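PDB 3I7J: beta-lactamase Mb2281c from Mycobacterium bovis, which is probably a serine hydrolase of the beta-lactamase and penicillin-binding protein family, its own substrate being uncertain. Local coordinates for residues A[41-46]-A[99-104]; A[73-78]-A[104-109]; A[175-180]-A[200-205]. One frame throughout, in Å; residues are numbered along the deposited sequence.

Contact 1 of 3, residues A[41-46]-A[99-104]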
loop_
_atom_site.group_PDB
_atom_site.type_symbol
_atom_site.label_atom_id
_atom_site.label_comp_id
_atom_site.label_asym_id
_atom_site.label_seq_id
_atom_site.Cartn_x
_atom_site.Cartn_y
_atom_site.Cartn_z
ATOM N N VAL A 41 -2.289 -3.025 -4.530
ATOM C CA VAL A 41 -2.829 -2.085 -3.565
ATOM C C VAL A 41 -3.264 -2.961 -2.386
ATOM O O VAL A 41 -3.698 -2.474 -1.338
ATOM C CB VAL A 41 -4.025 -1.283 -4.148
ATOM C CG1 VAL A 41 -4.643 -0.383 -3.078
ATOM C CG2 VAL A 41 -3.531 -0.415 -5.317
ATOM N N THR A 42 -3.136 -4.272 -2.576
ATOM C CA THR A 42 -3.459 -5.244 -1.545
ATOM C C THR A 42 -2.423 -5.132 -0.435
ATOM O O THR A 42 -2.748 -5.234 0.745
ATOM C CB THR A 42 -3.387 -6.706 -2.079
ATOM O OG1 THR A 42 -4.444 -6.936 -3.016
ATOM C CG2 THR A 42 -3.497 -7.714 -0.924
ATOM N N LYS A 43 -1.172 -4.910 -0.821
ATOM C CA LYS A 43 -0.078 -4.843 0.140
ATOM C C LYS A 43 -0.276 -3.960 1.363
ATOM O O LYS A 43 0.001 -4.387 2.472
ATOM C CB LYS A 43 1.227 -4.499 -0.594
ATOM C CG LYS A 43 1.693 -5.646 -1.506
ATOM C CD LYS A 43 3.167 -5.558 -1.909
ATOM C CE LYS A 43 3.609 -6.820 -2.662
ATOM N NZ LYS A 43 2.898 -7.005 -3.977
ATOM N N PRO A 44 -0.770 -2.727 1.187
ATOM C CA PRO A 44 -0.963 -1.873 2.366
ATOM C C PRO A 44 -1.934 -2.506 3.369
ATOM O O PRO A 44 -1.791 -2.333 4.585
ATOM C CB PRO A 44 -1.500 -0.569 1.766
ATOM C CG PRO A 44 -0.879 -0.555 0.393
ATOM C CD PRO A 44 -1.075 -1.993 -0.051
ATOM N N LEU A 45 -2.913 -3.248 2.860
ATOM C CA LEU A 45 -3.893 -3.900 3.727
ATOM C C LEU A 45 -3.220 -5.023 4.515
ATOM O O LEU A 45 -3.404 -5.145 5.729
ATOM C CB LEU A 45 -5.054 -4.465 2.898
ATOM C CG LEU A 45 -5.909 -3.470 2.106
ATOM C CD1 LEU A 45 -6.953 -4.233 1.304
ATOM C CD2 LEU A 45 -6.601 -2.492 3.060
ATOM N N VAL A 46 -2.438 -5.842 3.820
ATOM C CA VAL A 46 -1.742 -6.947 4.462
ATOM C C VAL A 46 -0.700 -6.399 5.427
ATOM O O VAL A 46 -0.517 -6.934 6.525
ATOM C CB VAL A 46 -1.058 -7.860 3.409
ATOM C CG1 VAL A 46 -0.214 -8.926 4.096
ATOM C CG2 VAL A 46 -2.118 -8.519 2.535
ATOM N N TYR A 99 11.395 -5.482 -4.696
ATOM C CA TYR A 99 9.965 -5.678 -4.540
ATOM C C TYR A 99 9.655 -7.155 -4.699
ATOM O O TYR A 99 10.150 -7.789 -5.622
ATOM C CB TYR A 99 9.229 -4.872 -5.605
ATOM C CG TYR A 99 7.732 -4.885 -5.453
ATOM C CD1 TYR A 99 7.124 -4.282 -4.352
ATOM C CD2 TYR A 99 6.920 -5.477 -6.418
ATOM C CE1 TYR A 99 5.739 -4.264 -4.221
ATOM C CE2 TYR A 99 5.532 -5.463 -6.296
ATOM C CZ TYR A 99 4.951 -4.856 -5.200
ATOM O OH TYR A 99 3.584 -4.826 -5.088
ATOM N N SER A 100 8.846 -7.713 -3.800
ATOM C CA SER A 100 8.521 -9.133 -3.888
ATOM C C SER A 100 7.114 -9.515 -3.455
ATOM O O SER A 100 6.650 -9.117 -2.383
ATOM C CB SER A 100 9.520 -9.948 -3.064
ATOM O OG SER A 100 9.152 -11.317 -3.038
ATOM N N ASN A 101 6.434 -10.283 -4.304
ATOM C CA ASN A 101 5.099 -10.774 -3.981
ATOM C C ASN A 101 5.259 -11.944 -3.014
ATOM O O ASN A 101 4.564 -12.011 -2.007
ATOM C CB ASN A 101 4.372 -11.296 -5.222
ATOM C CG ASN A 101 3.774 -10.188 -6.081
ATOM O OD1 ASN A 101 3.310 -10.451 -7.184
ATOM N ND2 ASN A 101 3.775 -8.956 -5.578
ATOM N N TYR A 102 6.179 -12.860 -3.323
ATOM C CA TYR A 102 6.376 -14.024 -2.472
ATOM C C TYR A 102 6.814 -13.620 -1.068
ATOM O O TYR A 102 6.542 -14.333 -0.101
ATOM C CB TYR A 102 7.379 -15.001 -3.106
ATOM C CG TYR A 102 7.469 -16.324 -2.373
ATOM C CD1 TYR A 102 8.500 -16.571 -1.471
ATOM C CD2 TYR A 102 6.472 -17.294 -2.516
ATOM C CE1 TYR A 102 8.537 -17.744 -0.722
ATOM C CE2 TYR A 102 6.500 -18.477 -1.768
ATOM C CZ TYR A 102 7.533 -18.691 -0.871
ATOM O OH TYR A 102 7.563 -19.838 -0.106
ATOM N N GLY A 103 7.488 -12.477 -0.959
ATOM C CA GLY A 103 7.901 -11.993 0.343
ATOM C C GLY A 103 6.662 -11.768 1.200
ATOM O O GLY A 103 6.680 -12.022 2.403
ATOM N N PHE A 104 5.572 -11.307 0.589
ATOM C CA PHE A 104 4.347 -11.073 1.343
ATOM C C PHE A 104 3.613 -12.373 1.640
ATOM O O PHE A 104 2.852 -12.446 2.604
ATOM C CB PHE A 104 3.420 -10.085 0.615
ATOM C CG PHE A 104 3.532 -8.663 1.118
ATOM C CD1 PHE A 104 4.782 -8.067 1.284
ATOM C CD2 PHE A 104 2.394 -7.921 1.419
ATOM C CE1 PHE A 104 4.902 -6.752 1.747
ATOM C CE2 PHE A 104 2.497 -6.602 1.883
ATOM C CZ PHE A 104 3.755 -6.022 2.047
#
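Lys43 runs out from the first turn of helix 42-56, across the ring of Phe104 and on to the hydroxyl of Tyr99. Its CB lies 3.5 Å from Phe104 CE2. CG lies over one face of the phenyl ring, nearest to CE2 and CD2, and CD stands above the ring centre in a CH-pi contact, 4.0 Å from the Phe104 centroid and only 9° off the ring normal. Beyond the ring CE comes within 3.8 Å of Ser100 O and also touches Tyr99 OH. A single bend at chi4 (64°) then sets NZ beside the phenol oxygen, the two side chains meeting tip to tip, and NZ donates a short 2.5 Å hydrogen bond to Tyr99 OH. NZ is too distant from the Phe104 ring for more than a weak cation-pi attraction. Lys43 also gives a hydrogen bond to Gly146 O and a weak one to Ser40 OG, while Ser40 OG is hydrogen-bonded to Tyr99 OH. Serine, lysine and tyrosine in this arrangement, with the serine and lysine at a helix start, fit the SxxK and YxN motifs of serine beta-lactamases and penicillin-binding proteins, so the contact probably lies in the active site. The Asn101 side chain crosses that of Lys43 at about a right angle beside NZ. Ser100 N-caps helix 101-115: its OG accepts from Gly103 N at 2.9 Å and is also hydrogen-bonded to Ala83 O. One turn along helix 42-56, Val46 CG1 packs 3.9 Å from Phe104 CD2, the two side chains pointing past one another, in opposite senses. At the edge of the same ring, in its plane, the backbone oxygen Lys43 O sits 3.4 Å from Phe104 CE2.

Contact 2 of 3, residues A[73-78]-A[104-109]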
loop_
_atom_site.group_PDB
_atom_site.type_symbol
_atom_site.label_atom_id
_atom_site.label_comp_id
_atom_site.label_asym_id
_atom_site.label_seq_id
_atom_site.Cartn_x
_atom_site.Cartn_y
_atom_site.Cartn_z
ATOM N N ARG A 73 10.293 -7.832 9.524
ATOM C CA ARG A 73 10.608 -6.491 9.023
ATOM C C ARG A 73 11.185 -6.509 7.602
ATOM O O ARG A 73 10.882 -5.618 6.808
ATOM C CB ARG A 73 11.604 -5.770 9.945
ATOM C CG ARG A 73 11.799 -4.283 9.602
ATOM C CD ARG A 73 13.089 -3.721 10.199
ATOM N NE ARG A 73 13.168 -3.969 11.633
ATOM C CZ ARG A 73 12.561 -3.234 12.557
ATOM N NH1 ARG A 73 11.829 -2.184 12.200
ATOM N NH2 ARG A 73 12.674 -3.560 13.839
ATOM N N HIS A 74 12.027 -7.499 7.291
ATOM C CA HIS A 74 12.619 -7.602 5.954
ATOM C C HIS A 74 11.536 -7.930 4.939
ATOM O O HIS A 74 11.574 -7.464 3.799
ATOM C CB HIS A 74 13.681 -8.711 5.862
ATOM C CG HIS A 74 14.904 -8.470 6.690
ATOM N ND1 HIS A 74 14.939 -8.690 8.050
ATOM C CD2 HIS A 74 16.156 -8.081 6.341
ATOM C CE1 HIS A 74 16.157 -8.453 8.504
ATOM N NE2 HIS A 74 16.914 -8.082 7.486
ATOM N N LEU A 75 10.580 -8.759 5.341
ATOM C CA LEU A 75 9.507 -9.132 4.433
ATOM C C LEU A 75 8.630 -7.928 4.112
ATOM O O LEU A 75 8.279 -7.701 2.952
ATOM C CB LEU A 75 8.678 -10.261 5.035
ATOM C CG LEU A 75 9.502 -11.532 5.265
ATOM C CD1 LEU A 75 8.649 -12.557 6.015
ATOM C CD2 LEU A 75 9.955 -12.100 3.914
ATOM N N LEU A 76 8.299 -7.148 5.136
ATOM C CA LEU A 76 7.466 -5.959 4.974
ATOM C C LEU A 76 8.124 -4.878 4.121
ATOM O O LEU A 76 7.448 -4.178 3.359
ATOM C CB LEU A 76 7.130 -5.379 6.353
ATOM C CG LEU A 76 6.074 -6.130 7.175
ATOM C CD1 LEU A 76 6.112 -5.702 8.639
ATOM C CD2 LEU A 76 4.711 -5.857 6.571
ATOM N N ALA A 77 9.442 -4.753 4.251
ATOM C CA ALA A 77 10.208 -3.741 3.530
ATOM C C ALA A 77 10.863 -4.230 2.235
ATOM O O ALA A 77 11.608 -3.485 1.600
ATOM C CB ALA A 77 11.276 -3.151 4.455
ATOM N N HIS A 78 10.589 -5.472 1.851
ATOM C CA HIS A 78 11.148 -6.041 0.628
ATOM C C HIS A 78 12.675 -6.094 0.636
ATOM O O HIS A 78 13.323 -5.743 -0.352
ATOM C CB HIS A 78 10.667 -5.249 -0.598
ATOM C CG HIS A 78 9.178 -5.164 -0.707
ATOM N ND1 HIS A 78 8.392 -6.253 -1.015
ATOM C CD2 HIS A 78 8.326 -4.136 -0.485
ATOM C CE1 HIS A 78 7.119 -5.901 -0.974
ATOM N NE2 HIS A 78 7.052 -4.622 -0.654
ATOM N N PHE A 104 5.572 -11.307 0.589
ATOM C CA PHE A 104 4.347 -11.073 1.343
ATOM C C PHE A 104 3.613 -12.373 1.640
ATOM O O PHE A 104 2.852 -12.446 2.604
ATOM C CB PHE A 104 3.420 -10.085 0.615
ATOM C CG PHE A 104 3.532 -8.663 1.118
ATOM C CD1 PHE A 104 4.782 -8.067 1.284
ATOM C CD2 PHE A 104 2.394 -7.921 1.419
ATOM C CE1 PHE A 104 4.902 -6.752 1.747
ATOM C CE2 PHE A 104 2.497 -6.602 1.883
ATOM C CZ PHE A 104 3.755 -6.022 2.047
ATOM N N THR A 105 3.832 -13.404 0.831
ATOM C CA THR A 105 3.175 -14.675 1.110
ATOM C C THR A 105 3.838 -15.286 2.334
ATOM O O THR A 105 3.159 -15.863 3.176
ATOM C CB THR A 105 3.283 -15.676 -0.058
ATOM O OG1 THR A 105 4.660 -15.937 -0.323
ATOM C CG2 THR A 105 2.629 -15.118 -1.303
ATOM N N VAL A 106 5.163 -15.170 2.434
ATOM C CA VAL A 106 5.864 -15.715 3.598
ATOM C C VAL A 106 5.412 -14.939 4.837
ATOM O O VAL A 106 5.272 -15.506 5.927
ATOM C CB VAL A 106 7.407 -15.629 3.451
ATOM C CG1 VAL A 106 8.085 -16.202 4.706
ATOM C CG2 VAL A 106 7.855 -16.434 2.233
ATOM N N LEU A 107 5.160 -13.646 4.650
ATOM C CA LEU A 107 4.698 -12.775 5.732
ATOM C C LEU A 107 3.323 -13.238 6.211
ATOM O O LEU A 107 3.107 -13.441 7.407
ATOM C CB LEU A 107 4.605 -11.329 5.244
ATOM C CG LEU A 107 4.017 -10.316 6.229
ATOM C CD1 LEU A 107 4.927 -10.213 7.447
ATOM C CD2 LEU A 107 3.894 -8.955 5.546
ATOM N N ALA A 108 2.400 -13.400 5.267
ATOM C CA ALA A 108 1.053 -13.849 5.587
ATOM C C ALA A 108 1.103 -15.232 6.242
ATOM O O ALA A 108 0.334 -15.517 7.157
ATOM C CB ALA A 108 0.189 -13.897 4.312
ATOM N N GLU A 109 2.003 -16.090 5.767
ATOM C CA GLU A 109 2.144 -17.434 6.320
ATOM C C GLU A 109 2.603 -17.400 7.774
ATOM O O GLU A 109 2.140 -18.192 8.597
ATOM C CB GLU A 109 3.142 -18.257 5.495
ATOM C CG GLU A 109 2.587 -18.690 4.155
ATOM C CD GLU A 109 3.599 -19.386 3.273
ATOM O OE1 GLU A 109 4.815 -19.331 3.561
ATOM O OE2 GLU A 109 3.170 -19.986 2.269
#
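Leu75 and Leu76 both carry CG anti to the carbonyl carbon, whereas Leu107 on the facing helix has CG anti to its backbone N (chi1 175°), which puts CG of Leu107 beside its carbonyl carbon; the CD2 it carries meets Leu76 CD2 at 3.4 Å. That is a close fit for two methyl carbons, and the side chains cross at about a right angle. The same Leu107 methyl lies over the centre of one face of its helix neighbour Phe104, 4.3 Å above the ring plane. Separately, Leu75 CD1 reaches Val106 CG1 at 3.9 Å, again with the side chains nearly perpendicular, and touches the backbone at Leu107 N. The backbones come close here, with the CA atoms of Leu75 and Leu107 separated by 6.2 Å.

Where helix 72-76 ends, His78 adopts positive phi (61°) in a Schellman motif, and its imidazole meets the Phe104 ring. The two planes are nearly parallel, at 7°, but offset so much that little of one ring lies over the other; the touch is His78 CE1 to Phe104 CE1 at 3.6 Å. Two backbone oxygens also approach this phenyl corner: Leu76 O lies at the ring edge near its plane, and Leu75 O is 3.7 Å from Phe104 CE1. His78 further meets the rings of Tyr99 and Trp200, and its side chain touches Lys43. Apolar helix-to-helix packing thus passes into an aromatic cluster beside the probable SxxK site of this beta-lactamase-like fold.

Contact 3 of 3, residues A[175-180]-A[200-205]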
loop_
_atom_site.group_PDB
_atom_site.type_symbol
_atom_site.label_atom_id
_atom_site.label_comp_id
_atom_site.label_asym_id
_atom_site.label_seq_id
_atom_site.Cartn_x
_atom_site.Cartn_y
_atom_site.Cartn_z
ATOM N N ALA A 175 4.031 5.507 12.919
ATOM C CA ALA A 175 5.162 6.380 12.649
ATOM C C ALA A 175 6.304 5.510 12.123
ATOM O O ALA A 175 6.993 5.871 11.170
ATOM C CB ALA A 175 5.594 7.096 13.925
ATOM N N ASP A 176 6.488 4.355 12.752
ATOM C CA ASP A 176 7.534 3.424 12.359
ATOM C C ASP A 176 7.258 2.845 10.967
ATOM O O ASP A 176 8.158 2.752 10.139
ATOM C CB ASP A 176 7.639 2.298 13.394
ATOM C CG ASP A 176 8.774 1.326 13.095
ATOM O OD1 ASP A 176 9.262 0.663 14.028
ATOM O OD2 ASP A 176 9.175 1.215 11.925
ATOM N N ALA A 177 6.009 2.466 10.720
ATOM C CA ALA A 177 5.614 1.898 9.444
ATOM C C ALA A 177 5.756 2.906 8.310
ATOM O O ALA A 177 5.920 2.523 7.157
ATOM C CB ALA A 177 4.176 1.397 9.518
ATOM N N THR A 178 5.672 4.194 8.628
ATOM C CA THR A 178 5.805 5.224 7.601
ATOM C C THR A 178 7.210 5.820 7.551
ATOM O O THR A 178 7.427 6.884 6.970
ATOM C CB THR A 178 4.772 6.359 7.791
ATOM O OG1 THR A 178 4.849 6.868 9.128
ATOM C CG2 THR A 178 3.369 5.836 7.517
ATOM N N THR A 179 8.160 5.129 8.173
ATOM C CA THR A 179 9.554 5.561 8.174
ATOM C C THR A 179 10.340 4.575 7.324
ATOM O O THR A 179 10.070 3.369 7.342
ATOM C CB THR A 179 10.156 5.559 9.590
ATOM O OG1 THR A 179 9.470 6.517 10.396
ATOM C CG2 THR A 179 11.636 5.908 9.540
ATOM N N VAL A 180 11.317 5.084 6.584
ATOM C CA VAL A 180 12.108 4.219 5.738
ATOM C C VAL A 180 12.847 3.154 6.547
ATOM O O VAL A 180 13.543 3.441 7.520
ATOM C CB VAL A 180 13.111 5.035 4.862
ATOM C CG1 VAL A 180 13.997 5.899 5.736
ATOM C CG2 VAL A 180 13.949 4.080 4.010
ATOM N N TRP A 200 11.246 2.294 1.194
ATOM C CA TRP A 200 10.047 1.555 1.535
ATOM C C TRP A 200 9.881 1.572 3.054
ATOM O O TRP A 200 10.863 1.610 3.799
ATOM C CB TRP A 200 10.157 0.118 1.013
ATOM C CG TRP A 200 8.900 -0.390 0.355
ATOM C CD1 TRP A 200 7.783 -0.866 0.979
ATOM C CD2 TRP A 200 8.619 -0.422 -1.052
ATOM N NE1 TRP A 200 6.821 -1.192 0.049
ATOM C CE2 TRP A 200 7.308 -0.929 -1.205
ATOM C CE3 TRP A 200 9.348 -0.072 -2.200
ATOM C CZ2 TRP A 200 6.706 -1.092 -2.463
ATOM C CZ3 TRP A 200 8.748 -0.235 -3.451
ATOM C CH2 TRP A 200 7.438 -0.741 -3.568
ATOM N N GLY A 201 8.633 1.559 3.505
ATOM C CA GLY A 201 8.358 1.553 4.930
ATOM C C GLY A 201 8.032 0.128 5.323
ATOM O O GLY A 201 8.606 -0.805 4.759
ATOM N N LEU A 202 7.124 -0.053 6.278
ATOM C CA LEU A 202 6.739 -1.396 6.700
ATOM C C LEU A 202 5.537 -1.877 5.899
ATOM O O LEU A 202 4.436 -2.017 6.435
ATOM C CB LEU A 202 6.401 -1.424 8.197
ATOM C CG LEU A 202 7.543 -1.233 9.198
ATOM C CD1 LEU A 202 6.970 -1.199 10.614
ATOM C CD2 LEU A 202 8.542 -2.363 9.058
ATOM N N GLY A 203 5.745 -2.121 4.611
ATOM C CA GLY A 203 4.658 -2.596 3.773
ATOM C C GLY A 203 4.087 -1.497 2.900
ATOM O O GLY A 203 3.385 -1.765 1.927
ATOM N N PHE A 204 4.389 -0.253 3.255
ATOM C CA PHE A 204 3.916 0.898 2.499
ATOM C C PHE A 204 5.087 1.476 1.699
ATOM O O PHE A 204 6.185 1.641 2.239
ATOM C CB PHE A 204 3.402 1.998 3.439
ATOM C CG PHE A 204 2.376 1.536 4.450
ATOM C CD1 PHE A 204 1.431 0.563 4.128
ATOM C CD2 PHE A 204 2.310 2.142 5.707
ATOM C CE1 PHE A 204 0.434 0.205 5.036
ATOM C CE2 PHE A 204 1.320 1.795 6.622
ATOM C CZ PHE A 204 0.378 0.824 6.284
ATOM N N GLU A 205 4.877 1.792 0.425
ATOM C CA GLU A 205 5.966 2.388 -0.338
ATOM C C GLU A 205 6.077 3.825 0.144
ATOM O O GLU A 205 5.083 4.425 0.551
ATOM C CB GLU A 205 5.671 2.403 -1.838
ATOM C CG GLU A 205 6.905 2.726 -2.679
ATOM C CD GLU A 205 6.575 3.466 -3.973
ATOM O OE1 GLU A 205 5.536 3.162 -4.602
ATOM O OE2 GLU A 205 7.366 4.348 -4.365
#
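Ala177 and Leu202 join the end of helix 171-177 to the loop before strand 205-206 through one hydrogen bond: Leu202 N donates to Ala177 O at 3.0 Å. The bond is nearly straight at hydrogen (166°), with the donor tilted 20° from the carbonyl plane. Leu202 is the centre of an inverse gamma turn.

Weaker CA-H...O contacts flank it. Gly201 CA lies 3.4 Å from Ala177 O and also approaches Thr179 O, while Val180 CA points its hydrogen at Trp200 O, 3.5 Å away.

Apolar contacts fill in beside the backbone. Ala177 CB packs against Leu202 CB at 3.8 Å and Phe204 CE2 at 4.1 Å, and Thr178 CG2 meets the edge of the Phe204 ring. Chi1 of Leu202 (-69°) sets CG beside the backbone N, near Ala177 CA.

A carbon-to-oxygen contact adds to these: Leu202 CD1 lies 3.5 Å from Asp176 OD2, a carboxylate oxygen that also has a weak hydrogen bond from Gln181 NE2.

Just past the helix, Thr179 OG1 donates to Ala175 O at 2.7 Å. Ala177 O, at the last residue of the helix, accepts from the loop, and the absence of a side chain at Gly201 allows the close backbone approach.

Following the chain from the N terminus, helix 42-56 comes first, then helix 72-76, then helix 101-115. Contact 1 closes the loop from 41-46 to 99-104, and contact 2 joins 73-78 to 104-109; their segments alternate, so the two loops cross rather than nest. Phe104 belongs to both, and helix 101-115 is thereby tied to each of the two earlier helices. Contact 3 comes later, in series, closing a short loop that carries the hairpin 187-189/193-195. It still borders the others: Trp200 packs on Tyr99 and His78, Phe204 on Pro44 and Leu202 on Arg73, so contacts 2 and 3 both border contact 1, at the start of helix 42-56.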